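Local structure of adhesin (Neisseria meningitidis, 5MY7) at residues A[35-38]-A[42-45]; A[109-112]-A[116-119]; A[44-49]-A[90-95]; A[70-75]-A[80-85]. The protein is named an adhesin and probably inhibits lysozyme, being a small all-beta protein of the MliC/ACP-like group. All coordinates share one frame; numbering follows the deposited sequence.

In the fold
The eight strands follow one another as two four-stranded antiparallel sheets, and the four contacts sample the joints of this flattened barrel. Contacts 1 and 2 are hairpins, one in each sheet, and meet through K42 and F118; both have a buried side and a more exposed one, and both are held by backbone hydrogen bonds, with a bulge in contact 2. Contact 3, which shares strand 43-50 with contact 1, lies at the centre of the chain and is pure side-chain packing between the sheets. Contact 4 joins the edge strand of one sheet to that of the other, combining a single backbone bridge with an asparagine side-chain bond.

Contact 1: A[35-38]-A[42-45]; sequences SYVC and KKVK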
loop_
_atom_site.group_PDB
_atom_site.type_symbol
_atom_site.label_atom_id
_atom_site.label_comp_id
_atom_site.label_asym_id
_atom_site.label_seq_id
_atom_site.Cartn_x
_atom_site.Cartn_y
_atom_site.Cartn_z
ATOM N N SER A 35 -3.821 -9.972 1.975
ATOM C CA SER A 35 -5.039 -9.883 1.149
ATOM C C SER A 35 -6.092 -9.045 1.855
ATOM O O SER A 35 -6.301 -9.220 3.068
ATOM C CB SER A 35 -5.591 -11.310 0.841
ATOM O OG SER A 35 -4.647 -12.003 0.051
ATOM N N TYR A 36 -6.722 -8.135 1.096
ATOM C CA TYR A 36 -7.704 -7.159 1.602
ATOM C C TYR A 36 -9.077 -7.251 0.941
ATOM O O TYR A 36 -9.169 -7.664 -0.230
ATOM C CB TYR A 36 -7.209 -5.715 1.387
ATOM C CG TYR A 36 -5.863 -5.395 2.025
ATOM C CD1 TYR A 36 -4.692 -5.640 1.356
ATOM C CD2 TYR A 36 -5.789 -4.787 3.295
ATOM C CE1 TYR A 36 -3.442 -5.350 1.942
ATOM C CE2 TYR A 36 -4.581 -4.498 3.897
ATOM C CZ TYR A 36 -3.392 -4.788 3.209
ATOM O OH TYR A 36 -2.159 -4.500 3.760
ATOM N N VAL A 37 -10.128 -6.871 1.702
ATOM C CA VAL A 37 -11.508 -6.634 1.182
ATOM C C VAL A 37 -11.800 -5.140 1.461
ATOM O O VAL A 37 -11.582 -4.616 2.595
ATOM C CB VAL A 37 -12.545 -7.604 1.805
ATOM C CG1 VAL A 37 -12.212 -9.024 1.477
ATOM C CG2 VAL A 37 -12.633 -7.459 3.305
ATOM N N CYS A 38 -12.334 -4.477 0.436
ATOM C CA CYS A 38 -12.573 -3.032 0.436
ATOM C C CYS A 38 -14.045 -2.700 0.193
ATOM O O CYS A 38 -14.907 -3.623 0.061
ATOM C CB CYS A 38 -11.683 -2.385 -0.633
ATOM S SG CYS A 38 -9.952 -2.932 -0.694
ATOM N N LYS A 42 -14.508 -4.815 -3.446
ATOM C CA LYS A 42 -13.275 -4.951 -4.216
ATOM C C LYS A 42 -12.234 -5.685 -3.363
ATOM O O LYS A 42 -12.151 -5.527 -2.120
ATOM C CB LYS A 42 -12.729 -3.587 -4.679
ATOM C CG LYS A 42 -13.648 -2.874 -5.657
ATOM C CD LYS A 42 -13.004 -1.714 -6.400
ATOM C CE LYS A 42 -11.986 -2.183 -7.399
ATOM N NZ LYS A 42 -11.201 -1.025 -8.010
ATOM N N LYS A 43 -11.403 -6.456 -4.037
ATOM C CA LYS A 43 -10.370 -7.297 -3.406
ATOM C C LYS A 43 -8.989 -6.978 -4.007
ATOM O O LYS A 43 -8.863 -6.768 -5.198
ATOM C CB LYS A 43 -10.702 -8.791 -3.593
ATOM C CG LYS A 43 -11.927 -9.201 -2.778
ATOM C CD LYS A 43 -12.459 -10.608 -3.012
ATOM C CE LYS A 43 -13.783 -10.793 -2.257
ATOM N NZ LYS A 43 -14.911 -9.991 -2.838
ATOM N N VAL A 44 -7.991 -6.873 -3.145
ATOM C CA VAL A 44 -6.624 -6.616 -3.612
ATOM C C VAL A 44 -5.590 -7.316 -2.720
ATOM O O VAL A 44 -5.755 -7.334 -1.474
ATOM C CB VAL A 44 -6.358 -5.058 -3.740
ATOM C CG1 VAL A 44 -6.429 -4.318 -2.393
ATOM C CG2 VAL A 44 -5.022 -4.778 -4.443
ATOM N N LYS A 45 -4.530 -7.835 -3.361
ATOM C CA LYS A 45 -3.412 -8.468 -2.684
ATOM C C LYS A 45 -2.192 -7.548 -2.825
ATOM O O LYS A 45 -1.802 -7.193 -3.970
ATOM C CB LYS A 45 -3.135 -9.839 -3.318
ATOM C CG LYS A 45 -2.162 -10.745 -2.606
ATOM C CD LYS A 45 -2.128 -12.164 -3.236
ATOM C CE LYS A 45 -1.611 -12.177 -4.703
ATOM N NZ LYS A 45 -0.297 -11.454 -5.050
#
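K42 O receives the amide of C38 at 2.8 Å, N to O, nearly along the C=O axis, and the CA of V37 adds a weaker CH...O approach to the same oxygen at 3.5 Å. This bond closes the turn end of the antiparallel hairpin of strands 31-37 and 43-50, beside the loop that joins them. Farther along, Y36 and V44 form a hydrogen-bonded pair: Y36 N gives to V44 O at 2.9 Å, and V44 N returns to Y36 O over a longer 3.2 Å.

Y36 and V44 share the inward side, and C38, just past the strand, brings its sulfur to V44. The V44 methyl CG1 sits between its own backbone N and carbonyl carbon (chi1 64°), which lets one methyl touch both Y36 CB and C38 SG, each at 4.1 Å. The tyrosine ring turns an edge to the neighbouring strand, with V44 O in its plane and 3.5 Å from CD1; its hydroxyl bonds to that of Y48. C38 SG is tied to C121 by a disulfide, so the hairpin end is joined covalently to strand 116-121.

On the outward side, S35 OG lies 3.8 Å from K45 CG, and V37 flanks the aliphatic stem of K43. The exposed side thus mixes V37 and lysine stems with polar groups, the buried side holds Y36, V44 and the C38 sulfur, and the amides of Y36, V44 and C38 are satisfied across the hairpin.

Contact 2: A[109-112]-A[116-119]; sequences ITAP and IVFK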
loop_
_atom_site.group_PDB
_atom_site.type_symbol
_atom_site.label_atom_id
_atom_site.label_comp_id
_atom_site.label_asym_id
_atom_site.label_seq_id
_atom_site.Cartn_x
_atom_site.Cartn_y
_atom_site.Cartn_z
ATOM N N ILE A 109 -6.004 2.899 -1.836
ATOM C CA ILE A 109 -5.210 3.108 -3.064
ATOM C C ILE A 109 -5.958 4.099 -3.957
ATOM O O ILE A 109 -7.165 3.929 -4.278
ATOM C CB ILE A 109 -4.933 1.797 -3.851
ATOM C CG1 ILE A 109 -4.222 0.743 -2.966
ATOM C CG2 ILE A 109 -4.095 2.065 -5.092
ATOM C CD1 ILE A 109 -4.089 -0.654 -3.567
ATOM N N THR A 110 -5.208 5.152 -4.380
ATOM C CA THR A 110 -5.702 6.184 -5.245
ATOM C C THR A 110 -5.069 6.020 -6.632
ATOM O O THR A 110 -3.874 5.751 -6.756
ATOM C CB THR A 110 -5.388 7.587 -4.642
ATOM O OG1 THR A 110 -5.960 7.707 -3.333
ATOM C CG2 THR A 110 -5.972 8.677 -5.501
ATOM N N ALA A 111 -5.899 6.188 -7.672
ATOM C CA ALA A 111 -5.449 6.097 -9.062
ATOM C C ALA A 111 -4.759 7.402 -9.529
ATOM O O ALA A 111 -4.862 8.447 -8.846
ATOM C CB ALA A 111 -6.644 5.767 -9.937
ATOM N N PRO A 112 -4.078 7.374 -10.678
ATOM C CA PRO A 112 -3.439 8.604 -11.211
ATOM C C PRO A 112 -4.392 9.793 -11.407
ATOM O O PRO A 112 -3.930 10.952 -11.389
ATOM C CB PRO A 112 -2.880 8.141 -12.546
ATOM C CG PRO A 112 -2.554 6.709 -12.338
ATOM C CD PRO A 112 -3.677 6.173 -11.436
ATOM N N ILE A 116 -10.166 7.514 -5.460
ATOM C CA ILE A 116 -9.837 6.452 -4.550
ATOM C C ILE A 116 -10.515 5.181 -5.112
ATOM O O ILE A 116 -11.712 5.047 -5.082
ATOM C CB ILE A 116 -10.216 6.714 -3.085
ATOM C CG1 ILE A 116 -9.695 8.089 -2.609
ATOM C CG2 ILE A 116 -9.665 5.627 -2.200
ATOM C CD1 ILE A 116 -10.350 8.645 -1.329
ATOM N N VAL A 117 -9.724 4.289 -5.675
ATOM C CA VAL A 117 -10.240 3.079 -6.368
ATOM C C VAL A 117 -10.234 1.828 -5.480
ATOM O O VAL A 117 -10.879 0.823 -5.828
ATOM C CB VAL A 117 -9.533 2.818 -7.708
ATOM C CG1 VAL A 117 -9.909 3.869 -8.745
ATOM C CG2 VAL A 117 -8.037 2.698 -7.584
ATOM N N PHE A 118 -9.528 1.842 -4.351
ATOM C CA PHE A 118 -9.654 0.816 -3.306
ATOM C C PHE A 118 -9.803 1.599 -1.984
ATOM O O PHE A 118 -8.816 2.234 -1.509
ATOM C CB PHE A 118 -8.424 -0.112 -3.279
ATOM C CG PHE A 118 -8.283 -0.969 -4.543
ATOM C CD1 PHE A 118 -7.626 -0.472 -5.670
ATOM C CD2 PHE A 118 -8.836 -2.258 -4.627
ATOM C CE1 PHE A 118 -7.528 -1.216 -6.835
ATOM C CE2 PHE A 118 -8.723 -2.978 -5.810
ATOM C CZ PHE A 118 -8.082 -2.471 -6.903
ATOM N N LYS A 119 -11.007 1.582 -1.427
ATOM C CA LYS A 119 -11.377 2.484 -0.307
ATOM C C LYS A 119 -11.688 1.655 0.938
ATOM O O LYS A 119 -12.357 0.601 0.850
ATOM C CB LYS A 119 -12.543 3.438 -0.722
ATOM C CG LYS A 119 -12.829 4.506 0.309
ATOM C CD LYS A 119 -13.729 5.605 -0.259
ATOM C CE LYS A 119 -14.085 6.564 0.860
ATOM N NZ LYS A 119 -12.868 7.126 1.526
#
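A classic beta bulge interrupts the hairpin of strands 107-110 and 116-121, where V117 and F118 both stand opposite I109. The I109 carbonyl oxygen accepts two amides, V117 N at 2.9 Å and F118 N at 3.2 Å, both in the carbonyl plane; the F118 donor falls on a lone pair and makes the straighter bond, 165° at the hydrogen against 136° for V117. I109 N completes the pairing by giving to F118 O at 2.9 Å.

At the bulge, V117 and F118, the chain turns a corner. Beyond it the register has shifted by one, and T110 faces I116 in a non-hydrogen-bonded pair. I109 and F118 point the same way, side by side, into the apolar interior, which suits two large apolar side chains. F118 CG lies anti to its carbonyl carbon (chi1 -66°), which sets the ring beside I109, whose CB comes to it obliquely, 4.0 Å from CD1. The ring also receives K42 in a cation-pi interaction. Toward the solvent-facing side, the side chains of T110 and I116 cross at an angle, OG1 of T110 3.8 Å from CG1 of I116. A111, small enough to fit against Y90 as well, sets its CB 4.0 Å from V117 CG1.

Contact 3: A[44-49]-A[90-95]; sequences VKVTYG and YVLGTG
Segment 44-49, on strand 43-50, and strand 91-94 belong to different sheets, and their nearest CA atoms, those of V46 and L92, stand 9.9 Å apart with no backbone hydrogen bond between the two segments. This is the interior of a flattened beta barrel, where two four-stranded antiparallel sheets face each other, and here side chains alone span the gap.

V46 and L92 reach toward each other tip to tip, the CG1 methyl of V46 meeting the CD1 methyl of L92 at 4.0 Å. Both CB atoms point across, and the first torsions extend the branches farther the same way: V46 CG1 lies opposite its backbone N (chi1 -176°), and L92 CG does likewise (chi1 -173°). A branched valine on one sheet and a longer leucine on the other suit this distance, since the leucine supplies the additional reach. I107, on strand 107-110, packs against both of them and widens the apolar cluster.

Y48 borders the same cluster. V46 CG1 rests 3.5 Å above one face of its ring, offset toward the rim, so this methyl touches an aromatic neighbour in its own strand as well as the leucine opposite. The buried hydroxyl of Y48 finds its polar partner in the hydroxyl of Y36, which is hydrogen-bonded to it. Y48 OH also lies 4.3 Å from L92 CD1, a loose contact.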
loop_
_atom_site.group_PDB
_atom_site.type_symbol
_atom_site.label_atom_id
_atom_site.label_comp_id
_atom_site.label_asym_id
_atom_site.label_seq_id
_atom_site.Cartn_x
_atom_site.Cartn_y
_atom_site.Cartn_z
ATOM N N VAL A 44 -7.991 -6.873 -3.145
ATOM C CA VAL A 44 -6.624 -6.616 -3.612
ATOM C C VAL A 44 -5.590 -7.316 -2.720
ATOM O O VAL A 44 -5.755 -7.334 -1.474
ATOM C CB VAL A 44 -6.358 -5.058 -3.740
ATOM C CG1 VAL A 44 -6.429 -4.318 -2.393
ATOM C CG2 VAL A 44 -5.022 -4.778 -4.443
ATOM N N LYS A 45 -4.530 -7.835 -3.361
ATOM C CA LYS A 45 -3.412 -8.468 -2.684
ATOM C C LYS A 45 -2.192 -7.548 -2.825
ATOM O O LYS A 45 -1.802 -7.193 -3.970
ATOM C CB LYS A 45 -3.135 -9.839 -3.318
ATOM C CG LYS A 45 -2.162 -10.745 -2.606
ATOM C CD LYS A 45 -2.128 -12.164 -3.236
ATOM C CE LYS A 45 -1.611 -12.177 -4.703
ATOM N NZ LYS A 45 -0.297 -11.454 -5.050
ATOM N N VAL A 46 -1.553 -7.237 -1.691
ATOM C CA VAL A 46 -0.384 -6.329 -1.680
ATOM C C VAL A 46 0.797 -7.005 -1.017
ATOM O O VAL A 46 0.665 -7.598 0.060
ATOM C CB VAL A 46 -0.677 -4.989 -0.912
ATOM C CG1 VAL A 46 0.525 -4.013 -0.998
ATOM C CG2 VAL A 46 -1.946 -4.345 -1.460
ATOM N N THR A 47 1.963 -6.915 -1.679
ATOM C CA THR A 47 3.234 -7.434 -1.201
ATOM C C THR A 47 4.141 -6.276 -0.776
ATOM O O THR A 47 4.375 -5.359 -1.577
ATOM C CB THR A 47 3.906 -8.325 -2.260
ATOM O OG1 THR A 47 3.032 -9.421 -2.582
ATOM C CG2 THR A 47 5.273 -8.867 -1.748
ATOM N N TYR A 48 4.596 -6.317 0.480
ATOM C CA TYR A 48 5.482 -5.316 1.042
ATOM C C TYR A 48 6.900 -5.854 1.126
ATOM O O TYR A 48 7.130 -6.994 1.622
ATOM C CB TYR A 48 5.003 -4.865 2.433
ATOM C CG TYR A 48 3.572 -4.342 2.458
ATOM C CD1 TYR A 48 3.286 -3.012 2.117
ATOM C CD2 TYR A 48 2.480 -5.166 2.761
ATOM C CE1 TYR A 48 1.991 -2.521 2.097
ATOM C CE2 TYR A 48 1.185 -4.671 2.760
ATOM C CZ TYR A 48 0.937 -3.354 2.412
ATOM O OH TYR A 48 -0.357 -2.836 2.403
ATOM N N GLY A 49 7.856 -5.026 0.666
ATOM C CA GLY A 49 9.285 -5.296 0.872
ATOM C C GLY A 49 9.846 -4.657 2.129
ATOM O O GLY A 49 9.505 -3.507 2.459
ATOM N N TYR A 90 -0.074 5.280 -9.274
ATOM C CA TYR A 90 -0.928 4.842 -8.159
ATOM C C TYR A 90 -0.245 5.205 -6.833
ATOM O O TYR A 90 1.007 5.114 -6.714
ATOM C CB TYR A 90 -1.220 3.315 -8.220
ATOM C CG TYR A 90 -2.231 2.944 -9.310
ATOM C CD1 TYR A 90 -1.815 2.688 -10.619
ATOM C CD2 TYR A 90 -3.578 2.799 -9.018
ATOM C CE1 TYR A 90 -2.735 2.358 -11.602
ATOM C CE2 TYR A 90 -4.508 2.464 -9.996
ATOM C CZ TYR A 90 -4.080 2.241 -11.293
ATOM O OH TYR A 90 -4.983 1.895 -12.284
ATOM N N VAL A 91 -1.065 5.499 -5.807
ATOM C CA VAL A 91 -0.556 5.863 -4.476
ATOM C C VAL A 91 -1.293 5.073 -3.394
ATOM O O VAL A 91 -2.551 5.134 -3.304
ATOM C CB VAL A 91 -0.702 7.395 -4.227
ATOM C CG1 VAL A 91 -0.287 7.771 -2.797
ATOM C CG2 VAL A 91 0.141 8.184 -5.244
ATOM N N LEU A 92 -0.524 4.359 -2.573
ATOM C CA LEU A 92 -1.062 3.579 -1.449
ATOM C C LEU A 92 -0.805 4.302 -0.123
ATOM O O LEU A 92 0.340 4.689 0.147
ATOM C CB LEU A 92 -0.510 2.155 -1.446
ATOM C CG LEU A 92 -1.100 1.140 -0.417
ATOM C CD1 LEU A 92 -0.942 -0.278 -0.952
ATOM C CD2 LEU A 92 -0.515 1.198 0.989
ATOM N N GLY A 93 -1.852 4.458 0.701
ATOM C CA GLY A 93 -1.716 5.029 2.043
ATOM C C GLY A 93 -2.149 4.038 3.142
ATOM O O GLY A 93 -3.159 3.290 2.973
ATOM N N THR A 94 -1.347 3.959 4.199
ATOM C CA THR A 94 -1.564 3.034 5.324
ATOM C C THR A 94 -1.017 3.616 6.619
ATOM O O THR A 94 -0.668 4.804 6.656
ATOM C CB THR A 94 -0.988 1.642 5.006
ATOM O OG1 THR A 94 -1.454 0.682 5.992
ATOM C CG2 THR A 94 0.516 1.640 4.932
ATOM N N GLY A 95 -1.019 2.828 7.693
ATOM C CA GLY A 95 -0.424 3.241 8.948
ATOM C C GLY A 95 1.083 3.056 9.007
ATOM O O GLY A 95 1.797 3.101 7.987
#

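Contact 4: A[70-75]-A[80-85]; sequences MPVNLD and VETFYG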
loop_
_atom_site.group_PDB
_atom_site.type_symbol
_atom_site.label_atom_id
_atom_site.label_comp_id
_atom_site.label_asym_id
_atom_site.label_seq_id
_atom_site.Cartn_x
_atom_site.Cartn_y
_atom_site.Cartn_z
ATOM N N MET A 70 5.004 0.295 -6.136
ATOM C CA MET A 70 5.008 1.691 -5.617
ATOM C C MET A 70 6.111 1.859 -4.558
ATOM O O MET A 70 6.028 1.283 -3.457
ATOM C CB MET A 70 3.633 1.975 -5.003
ATOM C CG MET A 70 2.465 1.879 -6.000
ATOM S SD MET A 70 0.812 1.922 -5.244
ATOM C CE MET A 70 0.710 0.180 -4.856
ATOM N N PRO A 71 7.196 2.594 -4.896
ATOM C CA PRO A 71 8.276 2.768 -3.908
ATOM C C PRO A 71 7.826 3.577 -2.682
ATOM O O PRO A 71 7.026 4.508 -2.853
ATOM C CB PRO A 71 9.316 3.613 -4.656
ATOM C CG PRO A 71 8.525 4.340 -5.687
ATOM C CD PRO A 71 7.477 3.348 -6.126
ATOM N N VAL A 72 8.367 3.299 -1.503
ATOM C CA VAL A 72 8.018 4.092 -0.313
ATOM C C VAL A 72 8.352 5.577 -0.589
ATOM O O VAL A 72 9.384 5.906 -1.231
ATOM C CB VAL A 72 8.666 3.549 0.959
ATOM C CG1 VAL A 72 10.187 3.759 0.952
ATOM C CG2 VAL A 72 8.017 4.108 2.229
ATOM N N ASN A 73 7.467 6.443 -0.113
ATOM C CA ASN A 73 7.633 7.871 -0.309
ATOM C C ASN A 73 7.980 8.488 1.058
ATOM O O ASN A 73 7.097 8.807 1.875
ATOM C CB ASN A 73 6.363 8.466 -0.924
ATOM C CG ASN A 73 6.566 9.892 -1.369
ATOM O OD1 ASN A 73 7.271 10.672 -0.699
ATOM N ND2 ASN A 73 6.003 10.225 -2.491
ATOM N N LEU A 74 9.274 8.661 1.293
ATOM C CA LEU A 74 9.709 9.147 2.612
ATOM C C LEU A 74 9.321 10.589 2.857
ATOM O O LEU A 74 9.009 10.972 4.026
ATOM C CB LEU A 74 11.224 8.988 2.817
ATOM C CG LEU A 74 11.749 7.573 2.704
ATOM C CD1 LEU A 74 13.275 7.564 2.790
ATOM C CD2 LEU A 74 11.120 6.682 3.755
ATOM N N ASP A 75 9.308 11.414 1.800
ATOM C CA ASP A 75 8.958 12.867 1.959
ATOM C C ASP A 75 7.534 13.091 2.419
ATOM O O ASP A 75 7.257 14.062 3.130
ATOM C CB ASP A 75 9.119 13.580 0.620
ATOM C CG ASP A 75 10.551 13.797 0.231
ATOM O OD1 ASP A 75 11.482 13.451 1.000
ATOM O OD2 ASP A 75 10.735 14.376 -0.873
ATOM N N VAL A 80 2.028 9.054 11.681
ATOM C CA VAL A 80 0.789 8.207 11.690
ATOM C C VAL A 80 0.544 7.478 10.372
ATOM O O VAL A 80 -0.218 6.508 10.388
ATOM C CB VAL A 80 -0.503 8.970 12.146
ATOM C CG1 VAL A 80 -0.299 9.548 13.528
ATOM C CG2 VAL A 80 -0.923 10.059 11.172
ATOM N N GLU A 81 1.082 7.951 9.244
ATOM C CA GLU A 81 0.691 7.441 7.912
ATOM C C GLU A 81 1.939 7.188 7.054
ATOM O O GLU A 81 2.875 8.014 7.029
ATOM C CB GLU A 81 -0.123 8.491 7.185
ATOM C CG GLU A 81 -1.090 8.032 6.116
ATOM C CD GLU A 81 -2.224 9.054 5.910
ATOM O OE1 GLU A 81 -2.165 10.163 6.503
ATOM O OE2 GLU A 81 -3.179 8.727 5.181
ATOM N N THR A 82 1.987 6.036 6.407
ATOM C CA THR A 82 3.002 5.741 5.391
ATOM C C THR A 82 2.356 5.821 3.992
ATOM O O THR A 82 1.275 5.245 3.785
ATOM C CB THR A 82 3.647 4.341 5.592
ATOM O OG1 THR A 82 4.105 4.175 6.961
ATOM C CG2 THR A 82 4.821 4.108 4.654
ATOM N N PHE A 83 3.046 6.492 3.051
ATOM C CA PHE A 83 2.647 6.565 1.636
ATOM C C PHE A 83 3.688 5.888 0.764
ATOM O O PHE A 83 4.925 5.948 1.023
ATOM C CB PHE A 83 2.441 8.003 1.172
ATOM C CG PHE A 83 1.179 8.620 1.716
ATOM C CD1 PHE A 83 -0.045 8.373 1.106
ATOM C CD2 PHE A 83 1.234 9.494 2.795
ATOM C CE1 PHE A 83 -1.199 8.951 1.574
ATOM C CE2 PHE A 83 0.060 10.062 3.285
ATOM C CZ PHE A 83 -1.133 9.775 2.660
ATOM N N TYR A 84 3.174 5.197 -0.262
ATOM C CA TYR A 84 3.955 4.587 -1.360
ATOM C C TYR A 84 3.500 5.152 -2.707
ATOM O O TYR A 84 2.268 5.296 -2.915
ATOM C CB TYR A 84 3.795 3.059 -1.374
ATOM C CG TYR A 84 4.108 2.357 -0.063
ATOM C CD1 TYR A 84 3.173 2.287 0.961
ATOM C CD2 TYR A 84 5.313 1.744 0.151
ATOM C CE1 TYR A 84 3.417 1.626 2.140
ATOM C CE2 TYR A 84 5.586 1.094 1.349
ATOM C CZ TYR A 84 4.639 1.017 2.350
ATOM O OH TYR A 84 4.864 0.325 3.552
ATOM N N GLY A 85 4.439 5.424 -3.635
ATOM C CA GLY A 85 4.110 5.887 -4.988
ATOM C C GLY A 85 4.595 7.290 -5.257
ATOM O O GLY A 85 5.071 7.976 -4.359
#
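The side chain of N73 extends away from its backbone N (chi1 -170°) toward G85, bringing ND2 within 3.1 Å of G85 O, while the unusual backbone of G85 (phi 115°, psi 171°) suits a residue without CB, since at these angles a CB would be jammed against the carbonyl oxygen of Y84. This seam lies where strand 66-71, the edge of one antiparallel sheet, meets strand 82-84, the edge of the other, which contributes to closing the barrel.

The backbone join is a single bridge, between V72 and Y84, with a hydrogen bond on each flank. G85 N gives to P71 O at 2.9 Å, and N73 N gives to F83 O at 2.8 Å. N73 therefore bonds twice across the seam, by its main chain and by its amide; its OD1 turns instead to the amide of K76, which fixes the rotation of the side chain.

Y84 is buried between the sheets, and its OH is hydrogen-bonded to T56. Its CB touches M70 CB at 3.8 Å, a meeting of apolar stems, and the flexible methionine continues inward to L92. V72 crosses the ring obliquely, with CB 3.9 Å from Y84 CD2. The V72 methyl CG2 meets T82 CG2 at 4.0 Å.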